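Local coordinates for protein PppA (Pseudomonas aeruginosa, PDB 6JKV) that regulates the type VI secretion system of its bacterium and, as a manganese-binding PP2C-family protein, probably acts as a serine/threonine phosphatase, at residues W57-D61 against L211-G215; R97-A101 against L194-E198. All blocks are in the same frame, centred on the assembly; numbering follows the deposited sequence.

How the interactions relate
Interaction 1 lies in the middle of the PP2C fold, its centre about 3 Å from the centre of the chain, where the two beta sheets face each other. Interaction 2 lies near the surface, where helix 89-114 packs on the outer side of one of those sheets. The two centres are about 16 Å apart and the nearest atoms about 7 Å, so they do not touch. Strands 56-63 and 197-202 belong to the same sheet, which links the contacts. Along the chain the order is 57-61, 97-101, 194-198, 211-215, so interaction 2 falls within the loop of chain that interaction 1 closes. Together they join three layers, with manganese bound at the inner contact.

Interaction 1. Residues W57-D61 against L211-G215; sequences WVVAD and LCSDG
The binuclear manganese centre of the PP2C beta sandwich lies at one end of this contact, and the apolar core between its two sheets forms the rest. Asp61 and Asp214 meet at the metal: Asp61 OD2 and Asp214 OD1 are 2.9 Å apart and both bind the same manganese. The two carboxylate planes are turned 58° from each other. The metal charge probably offsets the repulsion between these oxygens. Asp61 OD1 binds the second manganese, so this one carboxylate bridges both ions. Its CG is anti to the backbone N (chi1 -176°), which extends the carboxylate from the strand towards the two manganese ions. One water donates to Asp61 OD2 at 2.9 Å and accepts from Asp214 N at 2.8 Å, tying the segments together.

Further from the metals the contact is apolar. Val59 CG2 lies 3.7 Å from Leu211 CB. The other methyl, Val59 CG1, rests against the backbone and comes 3.9 Å from Ser213 N. Leu211 CD2 reaches across to the strand backbone, 3.3 Å from Trp57 O, and lies 4.2 Å from Trp57 CB. The indole of Trp57 turns away from 211-215 and meets Tyr29. No direct hydrogen bond joins the segments, which lie in different sheets; the water makes the polar link.

Asp252 completes the protein ligands of the shared manganese, and Gly62 O joins Asp61 at the other. Lys218 forms a salt bridge with Asp214 OD2, while Ser213 OG bonds to Asp46. Strand 56-63 runs between strands 46-51 and 120-129 in its sheet; strand 208-212 runs between 142-147 and 254-261 in the other.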
loop_
_atom_site.group_PDB
_atom_site.type_symbol
_atom_site.label_atom_id
_atom_site.label_comp_id
_atom_site.label_asym_id
_atom_site.label_seq_id
_atom_site.Cartn_x
_atom_site.Cartn_y
_atom_site.Cartn_z
ATOM N N TRP A 57 -4.227 -5.633 5.668
ATOM C CA TRP A 57 -3.716 -4.242 5.720
ATOM C C TRP A 57 -3.511 -3.753 4.294
ATOM O O TRP A 57 -2.877 -4.465 3.511
ATOM C CB TRP A 57 -2.436 -4.175 6.549
ATOM C CG TRP A 57 -2.637 -4.755 7.911
ATOM C CD1 TRP A 57 -3.121 -4.113 9.010
ATOM C CD2 TRP A 57 -2.390 -6.111 8.311
ATOM N NE1 TRP A 57 -3.182 -4.974 10.072
ATOM C CE2 TRP A 57 -2.727 -6.205 9.674
ATOM C CE3 TRP A 57 -1.904 -7.243 7.656
ATOM C CZ2 TRP A 57 -2.590 -7.391 10.394
ATOM C CZ3 TRP A 57 -1.768 -8.416 8.368
ATOM C CH2 TRP A 57 -2.114 -8.488 9.714
ATOM N N VAL A 58 -4.057 -2.585 3.985
ATOM C CA VAL A 58 -4.119 -2.071 2.596
ATOM C C VAL A 58 -3.712 -0.603 2.621
ATOM O O VAL A 58 -4.146 0.120 3.530
ATOM C CB VAL A 58 -5.520 -2.267 1.987
ATOM C CG1 VAL A 58 -5.607 -1.653 0.599
ATOM C CG2 VAL A 58 -5.922 -3.737 1.951
ATOM N N VAL A 59 -2.905 -0.201 1.646
ATOM C CA VAL A 59 -2.699 1.222 1.277
ATOM C C VAL A 59 -2.947 1.363 -0.227
ATOM O O VAL A 59 -2.432 0.539 -0.992
ATOM C CB VAL A 59 -1.301 1.705 1.679
ATOM C CG1 VAL A 59 -1.019 3.096 1.127
ATOM C CG2 VAL A 59 -1.114 1.670 3.189
ATOM N N ALA A 60 -3.720 2.375 -0.623
ATOM C CA ALA A 60 -4.070 2.649 -2.033
ATOM C C ALA A 60 -3.835 4.127 -2.347
ATOM O O ALA A 60 -4.415 4.977 -1.663
ATOM C CB ALA A 60 -5.502 2.243 -2.294
ATOM N N ASP A 61 -3.005 4.406 -3.349
ATOM C CA ASP A 61 -2.693 5.783 -3.795
ATOM C C ASP A 61 -3.572 6.110 -5.005
ATOM O O ASP A 61 -3.273 5.628 -6.109
ATOM C CB ASP A 61 -1.207 5.944 -4.118
ATOM C CG ASP A 61 -0.834 7.370 -4.485
ATOM O OD1 ASP A 61 -1.757 8.168 -4.752
ATOM O OD2 ASP A 61 0.375 7.671 -4.519
ATOM N N LEU A 211 3.570 -0.600 5.013
ATOM C CA LEU A 211 2.852 -0.273 3.764
ATOM C C LEU A 211 2.800 1.252 3.657
ATOM O O LEU A 211 2.440 1.930 4.658
ATOM C CB LEU A 211 1.445 -0.872 3.805
ATOM C CG LEU A 211 1.351 -2.397 3.847
ATOM C CD1 LEU A 211 1.584 -2.953 5.247
ATOM C CD2 LEU A 211 -0.018 -2.840 3.342
ATOM N N CYS A 212 3.148 1.798 2.498
ATOM C CA CYS A 212 3.171 3.269 2.343
ATOM C C CYS A 212 2.904 3.664 0.897
ATOM O O CYS A 212 3.122 2.851 -0.024
ATOM C CB CYS A 212 4.486 3.865 2.843
ATOM S SG CYS A 212 5.950 3.475 1.849
ATOM N N SER A 213 2.403 4.881 0.731
ATOM C CA SER A 213 2.304 5.546 -0.579
ATOM C C SER A 213 3.649 6.201 -0.868
ATOM O O SER A 213 4.456 6.352 0.075
ATOM C CB SER A 213 1.171 6.526 -0.614
ATOM O OG SER A 213 1.381 7.601 0.294
ATOM N N ASP A 214 3.877 6.571 -2.125
ATOM C CA ASP A 214 5.171 7.142 -2.575
ATOM C C ASP A 214 5.444 8.456 -1.832
ATOM O O ASP A 214 6.608 8.847 -1.746
ATOM C CB ASP A 214 5.207 7.315 -4.093
ATOM C CG ASP A 214 4.107 8.208 -4.638
ATOM O OD1 ASP A 214 3.131 8.466 -3.898
ATOM O OD2 ASP A 214 4.236 8.640 -5.796
ATOM N N GLY A 215 4.408 9.100 -1.289
ATOM C CA GLY A 215 4.548 10.356 -0.532
ATOM C C GLY A 215 5.507 10.232 0.637
ATOM O O GLY A 215 6.131 11.262 0.989
HETATM O O HOH W 1 2.186 5.395 -4.033
#

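Interaction 2. Residues R97-A101 against L194-E198; sequences RTGLA and LELSE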
loop_
_atom_site.group_PDB
_atom_site.type_symbol
_atom_site.label_atom_id
_atom_site.label_comp_id
_atom_site.label_asym_id
_atom_site.label_seq_id
_atom_site.Cartn_x
_atom_site.Cartn_y
_atom_site.Cartn_z
ATOM N N ARG A 97 -7.709 -11.166 -4.854
ATOM C CA ARG A 97 -7.424 -11.003 -6.303
ATOM C C ARG A 97 -8.731 -10.766 -7.064
ATOM O O ARG A 97 -8.770 -9.841 -7.909
ATOM C CB ARG A 97 -6.711 -12.228 -6.881
ATOM C CG ARG A 97 -5.240 -12.306 -6.514
ATOM C CD ARG A 97 -4.614 -13.563 -7.068
ATOM N NE ARG A 97 -3.160 -13.572 -6.990
ATOM C CZ ARG A 97 -2.339 -13.074 -7.912
ATOM N NH1 ARG A 97 -2.819 -12.482 -8.998
ATOM N NH2 ARG A 97 -1.030 -13.176 -7.748
ATOM N N THR A 98 -9.759 -11.564 -6.777
ATOM C CA THR A 98 -11.056 -11.498 -7.490
ATOM C C THR A 98 -11.722 -10.158 -7.185
ATOM O O THR A 98 -12.258 -9.531 -8.129
ATOM C CB THR A 98 -11.981 -12.665 -7.126
ATOM O OG1 THR A 98 -11.363 -13.878 -7.551
ATOM C CG2 THR A 98 -13.336 -12.541 -7.786
ATOM N N GLY A 99 -11.701 -9.747 -5.914
ATOM C CA GLY A 99 -12.250 -8.453 -5.486
ATOM C C GLY A 99 -11.591 -7.307 -6.228
ATOM O O GLY A 99 -12.301 -6.376 -6.637
ATOM N N LEU A 100 -10.272 -7.376 -6.401
ATOM C CA LEU A 100 -9.505 -6.317 -7.095
ATOM C C LEU A 100 -9.847 -6.319 -8.591
ATOM O O LEU A 100 -9.990 -5.213 -9.170
ATOM C CB LEU A 100 -8.012 -6.518 -6.831
ATOM C CG LEU A 100 -7.584 -6.179 -5.400
ATOM C CD1 LEU A 100 -6.105 -6.446 -5.201
ATOM C CD2 LEU A 100 -7.913 -4.731 -5.076
ATOM N N ALA A 101 -10.019 -7.499 -9.195
ATOM C CA ALA A 101 -10.445 -7.602 -10.610
ATOM C C ALA A 101 -11.797 -6.897 -10.792
ATOM O O ALA A 101 -11.939 -6.112 -11.759
ATOM C CB ALA A 101 -10.501 -9.042 -11.049
ATOM N N LEU A 194 -6.173 -6.275 -15.014
ATOM C CA LEU A 194 -5.311 -5.866 -13.883
ATOM C C LEU A 194 -4.380 -7.038 -13.575
ATOM O O LEU A 194 -4.882 -8.150 -13.294
ATOM C CB LEU A 194 -6.170 -5.494 -12.678
ATOM C CG LEU A 194 -5.408 -5.307 -11.366
ATOM C CD1 LEU A 194 -4.540 -4.061 -11.420
ATOM C CD2 LEU A 194 -6.386 -5.235 -10.204
ATOM N N GLU A 195 -3.074 -6.811 -13.681
ATOM C CA GLU A 195 -2.054 -7.836 -13.374
ATOM C C GLU A 195 -1.426 -7.465 -12.034
ATOM O O GLU A 195 -0.695 -6.458 -11.996
ATOM C CB GLU A 195 -0.999 -7.908 -14.477
ATOM C CG GLU A 195 -1.564 -7.893 -15.893
ATOM C CD GLU A 195 -1.572 -9.249 -16.585
ATOM O OE1 GLU A 195 -2.065 -9.337 -17.751
ATOM O OE2 GLU A 195 -1.083 -10.227 -15.956
ATOM N N LEU A 196 -1.728 -8.228 -10.980
ATOM C CA LEU A 196 -1.166 -8.003 -9.629
ATOM C C LEU A 196 0.153 -8.762 -9.498
ATOM O O LEU A 196 0.236 -9.913 -9.961
ATOM C CB LEU A 196 -2.155 -8.480 -8.568
ATOM C CG LEU A 196 -3.397 -7.617 -8.371
ATOM C CD1 LEU A 196 -4.524 -8.454 -7.787
ATOM C CD2 LEU A 196 -3.098 -6.431 -7.461
ATOM N N SER A 197 1.146 -8.132 -8.882
ATOM C CA SER A 197 2.376 -8.817 -8.437
ATOM C C SER A 197 2.115 -9.383 -7.046
ATOM O O SER A 197 1.335 -8.776 -6.287
ATOM C CB SER A 197 3.560 -7.909 -8.487
ATOM O OG SER A 197 3.969 -7.709 -9.833
ATOM N N GLU A 198 2.717 -10.531 -6.753
ATOM C CA GLU A 198 2.537 -11.242 -5.468
ATOM C C GLU A 198 3.907 -11.648 -4.929
ATOM O O GLU A 198 4.791 -12.038 -5.724
ATOM C CB GLU A 198 1.640 -12.463 -5.654
ATOM C CG GLU A 198 1.247 -13.124 -4.340
ATOM C CD GLU A 198 0.395 -14.369 -4.499
ATOM O OE1 GLU A 198 -0.140 -14.577 -5.592
ATOM O OE2 GLU A 198 0.294 -15.139 -3.528
HETATM O O HOH W 2 1.157 -12.304 -9.269
HETATM O O HOH W 3 -3.051 -10.564 -11.596
#
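Arg97 NH2 is held by two partners, Glu198 OE1 at 2.7 Å and a water at 2.8 Å. The first is a salt bridge on the outside of the PP2C beta sandwich, where helix 89-114 packs over the loop leading into strand 197-202, an outermost strand of its sheet. The bond is nearly straight, with an N-H...O angle of 173°. Glu198 OE1 lies almost in the guanidinium plane and receives the bond on its anti side. The carboxylate is turned 54° from the guanidinium, so the two groups do not pair side by side. The Arg97 chain is extended from CG to NE (chi2 178°) and passes Leu196 in the opposite direction. This brings the guanidinium from the helix to the start of strand 197-202, past the loop residue Leu196.

Two waters carry the polar link on to the backbone of Leu194 and Leu196. The water on Arg97 NH2 also donates to Leu196 O. A second water accepts from Leu196 N at 2.8 Å, and its bonds to Arg97 NH1 and Leu194 O are weak. Both waters lie in the guanidinium plane, at its edge.

Beneath this polar layer the leucines meet. Leu100 CB is 4.0 Å from Leu194 CD2, which also lies 3.7 Å from Leu100 O. Leu123 of strand 120-129 touches both Leu100 and Leu196, so this apolar patch continues onto the sheet. Leu136 of strand 132-138 lies against Arg97 and Glu198. The side chains of Leu100 and Leu196 cross at about a right angle, bringing Leu100 CD1 to 3.6 Å from Leu196 CD1.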